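Local coordinates for phosphoenolpyruvate-protein phosphotransferase (Acinetobacter sp., PDB 3CI6) that probably catalyses phosphoryl transfer from phosphoenolpyruvate to a protein histidine in the phosphotransferase system, and is represented here by its GAF domain alone, at residues B[34-39]-B[148-153]; B[44-49]-B[63-68]; B[93-98]-B[139-144]. All coordinates share one frame; numbering follows the deposited sequence.

After helix 7-20 the chain enters helix 25-40, whose last turns (34-39) pair with helix 144-167 much later in the sequence; this is interaction 1, which closes the longest loop, 108 residues between its segments. Both other contacts fall within it. Interaction 2 comes next, closing a short loop of 13 residues between strand 44-51 and the exit of strand 56-63. Further along, interaction 3 joins the end of strand 92-94 to the loop before helix 144-167, closing a loop of 40 residues. Interaction 1 packs helix on helix and touches interaction 2 where Val36 meets Cys45 and where Asn34 and Ala37 meet Lys63; interactions 2 and 3 lie towards different parts of one antiparallel sheet.

Interaction 1: B[34-39]-B[148-153]; sequences NQVADA and SFLVTL
Val36 sits at the centre of this contact and uses its two methyls on different partners. With CG1 anti to the backbone N (chi1 166°), that methyl reaches Leu150, meeting CD2 at 3.6 Å, and the two side chains cross at about a right angle. The other branch, CG2, lies beside the backbone N and meets Leu153 CD1, also at 3.6 Å; here valine and leucine slide past one another in opposite directions. Phe149 completes the group. Its CG is anti to the backbone N (chi1 171°), which sends the ring towards helix 25-40, and its CE2 comes to 4.1 Å from Val36 CG2, an oblique approach. Leu153, one turn further along the same helix, lays CD1 over one face of the ring, 3.6 Å above its plane and displaced towards the rim.

The two segments run almost antiparallel, at 168°, with axes 12.0 Å apart, so large side chains must span the gap. In this GAF domain helices 25-40 and 144-167 lie on one side of an antiparallel sheet, and Leu150 also packs down on Leu118, Val120, Leu132 and Val134 of its strands. A branched valine suits the middle position because it offers a methyl to each leucine.

At the outer end the small Ala39 brings CB to 3.8 Å from Phe149 CZ; a residue with only a methyl suits a place where the ring tip comes up against it. Ile15 of helix 7-20 touches both Phe149 and Leu153. On helix 144-167, Ser148 O accepts from both Thr152 N and Thr152 OG1, so the buried threonine hydroxyl is satisfied by its own helix. Val151 and Thr152 pack on Val16 and Leu12 of the second subunit.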
loop_
_atom_site.group_PDB
_atom_site.type_symbol
_atom_site.label_atom_id
_atom_site.label_comp_id
_atom_site.label_asym_id
_atom_site.label_seq_id
_atom_site.Cartn_x
_atom_site.Cartn_y
_atom_site.Cartn_z
ATOM N N ASN B 34 4.221 1.113 -15.260
ATOM C CA ASN B 34 4.841 2.182 -16.043
ATOM C C ASN B 34 5.555 3.165 -15.132
ATOM O O ASN B 34 6.661 3.602 -15.432
ATOM C CB ASN B 34 3.786 2.846 -16.902
ATOM C CG ASN B 34 3.491 2.024 -18.131
ATOM O OD1 ASN B 34 4.288 2.028 -19.089
ATOM N ND2 ASN B 34 2.419 1.244 -18.095
ATOM N N GLN B 35 4.918 3.514 -14.017
ATOM C CA GLN B 35 5.558 4.423 -13.084
ATOM C C GLN B 35 6.763 3.849 -12.357
ATOM O O GLN B 35 7.752 4.566 -12.186
ATOM C CB GLN B 35 4.567 5.028 -12.093
ATOM C CG GLN B 35 3.467 5.826 -12.729
ATOM C CD GLN B 35 3.900 7.102 -13.366
ATOM O OE1 GLN B 35 5.103 7.369 -13.525
ATOM N NE2 GLN B 35 2.938 7.944 -13.698
ATOM N N VAL B 36 6.715 2.567 -12.025
ATOM C CA VAL B 36 7.887 1.878 -11.460
ATOM C C VAL B 36 9.021 1.900 -12.495
ATOM O O VAL B 36 10.172 2.252 -12.184
ATOM C CB VAL B 36 7.590 0.453 -11.020
ATOM C CG1 VAL B 36 8.900 -0.333 -10.766
ATOM C CG2 VAL B 36 6.710 0.490 -9.722
ATOM N N ALA B 37 8.738 1.578 -13.750
ATOM C CA ALA B 37 9.795 1.534 -14.760
ATOM C C ALA B 37 10.461 2.892 -14.929
ATOM O O ALA B 37 11.699 2.991 -15.089
ATOM C CB ALA B 37 9.235 1.071 -16.086
ATOM N N ASP B 38 9.657 3.957 -14.885
ATOM C CA ASP B 38 10.196 5.312 -15.026
ATOM C C ASP B 38 10.984 5.737 -13.776
ATOM O O ASP B 38 12.043 6.356 -13.879
ATOM C CB ASP B 38 9.069 6.296 -15.297
ATOM C CG ASP B 38 9.561 7.702 -15.646
ATOM O OD1 ASP B 38 10.471 7.850 -16.472
ATOM O OD2 ASP B 38 9.020 8.660 -15.065
ATOM N N ALA B 39 10.489 5.405 -12.599
ATOM C CA ALA B 39 11.128 5.844 -11.360
ATOM C C ALA B 39 12.457 5.166 -11.129
ATOM O O ALA B 39 13.367 5.755 -10.545
ATOM C CB ALA B 39 10.206 5.578 -10.176
ATOM N N SER B 148 12.418 -1.463 -0.814
ATOM C CA SER B 148 11.413 -0.813 0.035
ATOM C C SER B 148 10.327 -0.123 -0.763
ATOM O O SER B 148 9.159 -0.220 -0.418
ATOM C CB SER B 148 12.074 0.151 0.986
ATOM O OG SER B 148 12.897 -0.488 1.914
ATOM N N PHE B 149 10.706 0.579 -1.824
ATOM C CA PHE B 149 9.791 1.232 -2.744
ATOM C C PHE B 149 8.801 0.230 -3.311
ATOM O O PHE B 149 7.590 0.443 -3.297
ATOM C CB PHE B 149 10.657 1.898 -3.835
ATOM C CG PHE B 149 9.912 2.457 -5.036
ATOM C CD1 PHE B 149 9.169 3.605 -4.918
ATOM C CD2 PHE B 149 10.105 1.925 -6.315
ATOM C CE1 PHE B 149 8.546 4.199 -6.029
ATOM C CE2 PHE B 149 9.487 2.504 -7.435
ATOM C CZ PHE B 149 8.694 3.627 -7.278
ATOM N N LEU B 150 9.340 -0.870 -3.841
ATOM C CA LEU B 150 8.480 -1.864 -4.478
ATOM C C LEU B 150 7.601 -2.561 -3.469
ATOM O O LEU B 150 6.447 -2.864 -3.771
ATOM C CB LEU B 150 9.317 -2.875 -5.250
ATOM C CG LEU B 150 10.096 -2.308 -6.432
ATOM C CD1 LEU B 150 10.949 -3.401 -7.071
ATOM C CD2 LEU B 150 9.171 -1.640 -7.450
ATOM N N VAL B 151 8.145 -2.915 -2.296
ATOM C CA VAL B 151 7.306 -3.536 -1.254
ATOM C C VAL B 151 6.099 -2.654 -0.921
ATOM O O VAL B 151 4.967 -3.130 -0.783
ATOM C CB VAL B 151 8.136 -3.925 -0.021
ATOM C CG1 VAL B 151 7.260 -4.269 1.193
ATOM C CG2 VAL B 151 9.100 -5.062 -0.370
ATOM N N THR B 152 6.328 -1.352 -0.780
ATOM C CA THR B 152 5.261 -0.435 -0.405
ATOM C C THR B 152 4.197 -0.339 -1.498
ATOM O O THR B 152 2.994 -0.445 -1.209
ATOM C CB THR B 152 5.851 0.928 -0.036
ATOM O OG1 THR B 152 6.806 0.765 1.037
ATOM C CG2 THR B 152 4.691 1.890 0.375
ATOM N N LEU B 153 4.611 -0.216 -2.768
ATOM C CA LEU B 153 3.646 -0.229 -3.857
ATOM C C LEU B 153 2.915 -1.553 -3.937
ATOM O O LEU B 153 1.711 -1.598 -4.182
ATOM C CB LEU B 153 4.346 0.069 -5.179
ATOM C CG LEU B 153 4.755 1.515 -5.326
ATOM C CD1 LEU B 153 5.785 1.664 -6.483
ATOM C CD2 LEU B 153 3.559 2.444 -5.519
#

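Interaction 2: B[44-49]-B[63-68]; sequences VCSIYL and KGLNPE
Cys45 and Lys63 form an antiparallel hydrogen-bonded pair at the open end of the beta hairpin of strands 44-51 and 56-63 in the GAF domain sheet. Cys45 N donates to Lys63 O at 2.9 Å, in the plane of that carbonyl, and Lys63 N returns a bond to Cys45 O at 2.8 Å, nearly along the C=O axis. Lys63 O also receives a CA-H contact from Val44 CA, at 3.2 Å.

Beyond this pair segment 63-68 turns away from the strand. Gly64 has positive phi (113°), and a CB there would run into Val44 CG2 and the preceding carbonyl, so glycine alone fits the turn comfortably. Leu65 then brings its side chain back against the strand. Its CG, anti to the carbonyl carbon (chi1 -63°), lies 4.0 Å from Val44 CG1, and the two side chains cross at about a right angle. The CD1 branch reaches further, to 3.4 Å from Ser46 OG and 4.0 Å from Tyr48 OH. Leucine thus spreads over three residues of one strand face.

Polar partners hold this layer in place. Ser62 OG bonds both Ser46 OG and Leu65 N, while Lys63 bends at chi2 and gives NZ to the carbonyls of Asp43 and Val42. Further on, Asn66 OD1 accepts from Glu68 N in an Asx turn.

Leu49, at the far end of the strand segment, lines the pocket of the bound 1-ethoxy-2-(2-ethoxyethoxy)ethane. Strand 44-51 runs between strands 56-63 and 127-136; Cys45 and Lys63 point to the face covered by helix 25-40, where they touch Val36 and Ala37 respectively.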
loop_
_atom_site.group_PDB
_atom_site.type_symbol
_atom_site.label_atom_id
_atom_site.label_comp_id
_atom_site.label_asym_id
_atom_site.label_seq_id
_atom_site.Cartn_x
_atom_site.Cartn_y
_atom_site.Cartn_z
ATOM N N VAL B 44 12.263 -3.511 -17.886
ATOM C CA VAL B 44 10.984 -4.159 -17.789
ATOM C C VAL B 44 10.415 -4.142 -16.391
ATOM O O VAL B 44 11.133 -4.416 -15.434
ATOM C CB VAL B 44 11.064 -5.645 -18.248
ATOM C CG1 VAL B 44 9.734 -6.382 -18.029
ATOM C CG2 VAL B 44 11.559 -5.735 -19.690
ATOM N N CYS B 45 9.135 -3.801 -16.264
ATOM C CA CYS B 45 8.400 -4.032 -15.030
ATOM C C CYS B 45 7.066 -4.659 -15.393
ATOM O O CYS B 45 6.333 -4.102 -16.195
ATOM C CB CYS B 45 8.188 -2.741 -14.303
ATOM S SG CYS B 45 7.237 -2.974 -12.736
ATOM N N SER B 46 6.788 -5.808 -14.807
ATOM C CA SER B 46 5.564 -6.541 -15.088
ATOM C C SER B 46 4.911 -6.994 -13.814
ATOM O O SER B 46 5.575 -7.202 -12.804
ATOM C CB SER B 46 5.871 -7.782 -15.903
ATOM O OG SER B 46 6.633 -7.520 -17.058
ATOM N N ILE B 47 3.608 -7.248 -13.895
ATOM C CA ILE B 47 2.898 -7.800 -12.755
ATOM C C ILE B 47 2.094 -9.008 -13.195
ATOM O O ILE B 47 1.412 -9.002 -14.234
ATOM C CB ILE B 47 2.016 -6.759 -12.052
ATOM C CG1 ILE B 47 1.387 -7.334 -10.783
ATOM C CG2 ILE B 47 0.981 -6.195 -13.006
ATOM C CD1 ILE B 47 2.339 -7.819 -9.817
ATOM N N TYR B 48 2.293 -10.085 -12.451
ATOM C CA TYR B 48 1.593 -11.343 -12.661
ATOM C C TYR B 48 0.645 -11.519 -11.500
ATOM O O TYR B 48 1.054 -11.499 -10.317
ATOM C CB TYR B 48 2.620 -12.521 -12.701
ATOM C CG TYR B 48 3.574 -12.470 -13.838
ATOM C CD1 TYR B 48 4.725 -11.723 -13.715
ATOM C CD2 TYR B 48 3.357 -13.152 -15.041
ATOM C CE1 TYR B 48 5.641 -11.619 -14.742
ATOM C CE2 TYR B 48 4.277 -13.033 -16.061
ATOM C CZ TYR B 48 5.405 -12.267 -15.891
ATOM O OH TYR B 48 6.376 -12.099 -16.905
ATOM N N LEU B 49 -0.625 -11.763 -11.773
ATOM C CA LEU B 49 -1.587 -11.970 -10.700
ATOM C C LEU B 49 -1.959 -13.430 -10.587
ATOM O O LEU B 49 -2.073 -14.150 -11.599
ATOM C CB LEU B 49 -2.868 -11.150 -10.905
ATOM C CG LEU B 49 -2.684 -9.637 -10.817
ATOM C CD1 LEU B 49 -4.087 -9.018 -10.790
ATOM C CD2 LEU B 49 -1.831 -9.256 -9.599
ATOM N N LYS B 63 5.393 -2.869 -18.540
ATOM C CA LYS B 63 6.183 -1.907 -19.320
ATOM C C LYS B 63 7.411 -2.671 -19.800
ATOM O O LYS B 63 8.163 -3.152 -18.966
ATOM C CB LYS B 63 6.558 -0.664 -18.501
ATOM C CG LYS B 63 7.414 0.379 -19.253
ATOM C CD LYS B 63 8.857 -0.096 -19.501
ATOM C CE LYS B 63 9.855 1.057 -19.711
ATOM N NZ LYS B 63 11.245 0.535 -20.019
ATOM N N GLY B 64 7.579 -2.822 -21.113
ATOM C CA GLY B 64 8.774 -3.406 -21.668
ATOM C C GLY B 64 8.595 -4.744 -22.352
ATOM O O GLY B 64 9.300 -5.013 -23.317
ATOM N N LEU B 65 7.643 -5.558 -21.864
ATOM C CA LEU B 65 7.273 -6.768 -22.608
ATOM C C LEU B 65 6.391 -6.378 -23.772
ATOM O O LEU B 65 5.858 -5.265 -23.829
ATOM C CB LEU B 65 6.591 -7.807 -21.735
ATOM C CG LEU B 65 7.476 -8.361 -20.610
ATOM C CD1 LEU B 65 6.680 -9.486 -19.889
ATOM C CD2 LEU B 65 8.850 -8.816 -21.082
ATOM N N ASN B 66 6.225 -7.267 -24.739
ATOM C CA ASN B 66 5.312 -6.962 -25.827
ATOM C C ASN B 66 3.894 -6.857 -25.256
ATOM O O ASN B 66 3.458 -7.774 -24.615
ATOM C CB ASN B 66 5.376 -8.083 -26.872
ATOM C CG ASN B 66 4.754 -7.688 -28.175
ATOM O OD1 ASN B 66 3.639 -7.185 -28.182
ATOM N ND2 ASN B 66 5.451 -7.912 -29.288
ATOM N N PRO B 67 3.152 -5.767 -25.516
ATOM C CA PRO B 67 1.773 -5.667 -25.026
ATOM C C PRO B 67 0.869 -6.814 -25.447
ATOM O O PRO B 67 -0.099 -7.107 -24.758
ATOM C CB PRO B 67 1.280 -4.329 -25.614
ATOM C CG PRO B 67 2.433 -3.624 -26.043
ATOM C CD PRO B 67 3.587 -4.543 -26.215
ATOM N N GLU B 68 1.165 -7.478 -26.563
ATOM C CA GLU B 68 0.424 -8.700 -26.974
ATOM C C GLU B 68 0.423 -9.754 -25.901
ATOM O O GLU B 68 -0.503 -10.605 -25.859
ATOM C CB GLU B 68 1.110 -9.360 -28.187
ATOM C CG GLU B 68 0.981 -8.606 -29.410
ATOM C CD GLU B 68 1.746 -9.256 -30.589
ATOM O OE1 GLU B 68 2.504 -10.294 -30.462
ATOM O OE2 GLU B 68 1.594 -8.744 -31.655
#

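Interaction 3: B[93-98]-B[139-144]; sequences NLENAS and PQDFSE
Two direct hydrogen bonds and one bridging water hold the close-packed part of this contact, where the end of strand 92-94 meets the loop leading into helix 144-167. Gln140 N donates to Glu95 O at 3.1 Å, in the carbonyl plane and on a lone pair. Beside it Pro139 lays CB 3.3 Å from Glu95 O; proline packs its ring beside the carbonyl without needing a hydrogen-bond partner for its N. Glu95 CA reaches back to Gln140 O at 3.3 Å, a CA-H...O contact. Asn96 lies alongside Pro139, touching it only slightly, and turns OD1 to Ser98 N and OG, making an Asx turn.

Asn93 does the work at the other end. Its CG is anti to the backbone N (chi1 -179°), and ND2 donates a hydrogen bond to Phe142 O at 3.0 Å. The acceptor lies close to the amide plane, although the donor stands above the plane of the carbonyl. The same ND2 also bonds Glu147 of helix 144-167. On the other side of the amide a water sits 2.5 Å from OD1 and 2.8 Å from Gln140 O, and accepts from Phe142 N. An asparagine suits this place because a single flat group supplies both a donor and an acceptor.

The outer side is looser. Glu95 extends beyond CG and crosses Asp141 obliquely, its CD 3.9 Å from Asp141 CB.

On this solvent side the carboxylates of Glu95 and Asp141 come near, with OE1 4.3 Å from OD2 and their planes 35° apart. If both are ionised they should repel, and the pKa of one may be raised, although water could screen the charge. The chemistry implies a surface junction whose bonds come from backbone groups, the Asn93 amide and a water.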
loop_
_atom_site.group_PDB
_atom_site.type_symbol
_atom_site.label_atom_id
_atom_site.label_comp_id
_atom_site.label_asym_id
_atom_site.label_seq_id
_atom_site.Cartn_x
_atom_site.Cartn_y
_atom_site.Cartn_z
ATOM N N ASN B 93 15.988 -10.973 -5.186
ATOM C CA ASN B 93 16.703 -9.871 -5.818
ATOM C C ASN B 93 18.028 -10.435 -6.291
ATOM O O ASN B 93 18.961 -10.604 -5.488
ATOM C CB ASN B 93 16.878 -8.728 -4.845
ATOM C CG ASN B 93 17.598 -7.537 -5.452
ATOM O OD1 ASN B 93 17.976 -7.573 -6.639
ATOM N ND2 ASN B 93 17.807 -6.480 -4.635
ATOM N N LEU B 94 18.080 -10.785 -7.574
ATOM C CA LEU B 94 19.229 -11.410 -8.203
ATOM C C LEU B 94 19.935 -10.411 -9.099
ATOM O O LEU B 94 19.429 -10.021 -10.156
ATOM C CB LEU B 94 18.814 -12.598 -9.049
ATOM C CG LEU B 94 18.445 -13.853 -8.297
ATOM C CD1 LEU B 94 17.994 -14.882 -9.349
ATOM C CD2 LEU B 94 19.619 -14.342 -7.476
ATOM N N GLU B 95 21.125 -10.040 -8.685
ATOM C CA GLU B 95 21.935 -9.139 -9.452
ATOM C C GLU B 95 22.273 -9.780 -10.778
ATOM O O GLU B 95 22.211 -9.137 -11.811
ATOM C CB GLU B 95 23.230 -8.809 -8.711
ATOM C CG GLU B 95 24.190 -7.910 -9.456
ATOM C CD GLU B 95 25.470 -7.623 -8.720
ATOM O OE1 GLU B 95 25.667 -8.146 -7.590
ATOM O OE2 GLU B 95 26.295 -6.876 -9.295
ATOM N N ASN B 96 22.673 -11.047 -10.724
ATOM C CA ASN B 96 23.056 -11.758 -11.919
ATOM C C ASN B 96 22.235 -13.033 -12.009
ATOM O O ASN B 96 22.589 -14.065 -11.422
ATOM C CB ASN B 96 24.543 -12.052 -11.883
ATOM C CG ASN B 96 25.050 -12.625 -13.197
ATOM O OD1 ASN B 96 24.248 -12.958 -14.067
ATOM N ND2 ASN B 96 26.348 -12.739 -13.347
ATOM N N ALA B 97 21.122 -12.939 -12.722
ATOM C CA ALA B 97 20.199 -14.027 -12.834
ATOM C C ALA B 97 20.669 -15.065 -13.845
ATOM O O ALA B 97 20.086 -16.141 -13.919
ATOM C CB ALA B 97 18.825 -13.500 -13.213
ATOM N N SER B 98 21.724 -14.760 -14.601
ATOM C CA SER B 98 22.275 -15.718 -15.573
ATOM C C SER B 98 22.728 -17.000 -14.902
ATOM O O SER B 98 22.635 -18.075 -15.488
ATOM C CB SER B 98 23.443 -15.103 -16.326
ATOM O OG SER B 98 24.620 -15.095 -15.526
ATOM N N PRO B 139 23.200 -7.574 -15.849
ATOM C CA PRO B 139 23.164 -7.716 -14.394
ATOM C C PRO B 139 23.109 -6.310 -13.753
ATOM O O PRO B 139 23.764 -5.383 -14.232
ATOM C CB PRO B 139 24.481 -8.436 -14.074
ATOM C CG PRO B 139 24.900 -9.079 -15.327
ATOM C CD PRO B 139 24.444 -8.143 -16.411
ATOM N N GLN B 140 22.332 -6.165 -12.682
ATOM C CA GLN B 140 22.139 -4.882 -11.976
ATOM C C GLN B 140 22.007 -5.163 -10.483
ATOM O O GLN B 140 21.229 -6.032 -10.093
ATOM C CB GLN B 140 20.844 -4.169 -12.413
ATOM C CG GLN B 140 20.697 -3.864 -13.866
ATOM C CD GLN B 140 21.514 -2.683 -14.273
ATOM O OE1 GLN B 140 21.009 -1.564 -14.316
ATOM N NE2 GLN B 140 22.791 -2.894 -14.497
ATOM N N ASP B 141 22.672 -4.372 -9.663
ATOM C CA ASP B 141 22.611 -4.463 -8.213
ATOM C C ASP B 141 21.635 -3.401 -7.766
ATOM O O ASP B 141 21.921 -2.193 -7.852
ATOM C CB ASP B 141 24.005 -4.234 -7.601
ATOM C CG ASP B 141 24.015 -4.355 -6.087
ATOM O OD1 ASP B 141 22.946 -4.378 -5.459
ATOM O OD2 ASP B 141 25.133 -4.421 -5.511
ATOM N N PHE B 142 20.473 -3.856 -7.322
ATOM C CA PHE B 142 19.434 -2.967 -6.795
ATOM C C PHE B 142 19.448 -2.931 -5.285
ATOM O O PHE B 142 19.489 -3.979 -4.641
ATOM C CB PHE B 142 18.064 -3.349 -7.317
ATOM C CG PHE B 142 17.899 -3.026 -8.759
ATOM C CD1 PHE B 142 17.989 -1.727 -9.204
ATOM C CD2 PHE B 142 17.739 -4.009 -9.666
ATOM C CE1 PHE B 142 17.904 -1.437 -10.533
ATOM C CE2 PHE B 142 17.637 -3.734 -11.019
ATOM C CZ PHE B 142 17.724 -2.445 -11.451
ATOM N N SER B 143 19.389 -1.724 -4.731
ATOM C CA SER B 143 19.561 -1.499 -3.323
ATOM C C SER B 143 18.292 -1.723 -2.517
ATOM O O SER B 143 17.198 -1.941 -3.046
ATOM C CB SER B 143 19.998 -0.045 -3.086
ATOM O OG SER B 143 18.898 0.834 -3.065
ATOM N N GLU B 144 18.439 -1.558 -1.208
ATOM C CA GLU B 144 17.347 -1.643 -0.280
ATOM C C GLU B 144 16.312 -0.594 -0.529
ATOM O O GLU B 144 15.157 -0.838 -0.243
ATOM C CB GLU B 144 17.853 -1.517 1.152
ATOM C CG GLU B 144 18.867 -2.556 1.523
ATOM C CD GLU B 144 18.306 -3.942 1.636
ATOM O OE1 GLU B 144 17.051 -4.112 1.670
ATOM O OE2 GLU B 144 19.153 -4.874 1.707
HETATM O O HOH W 1 20.158 -6.675 -7.553
#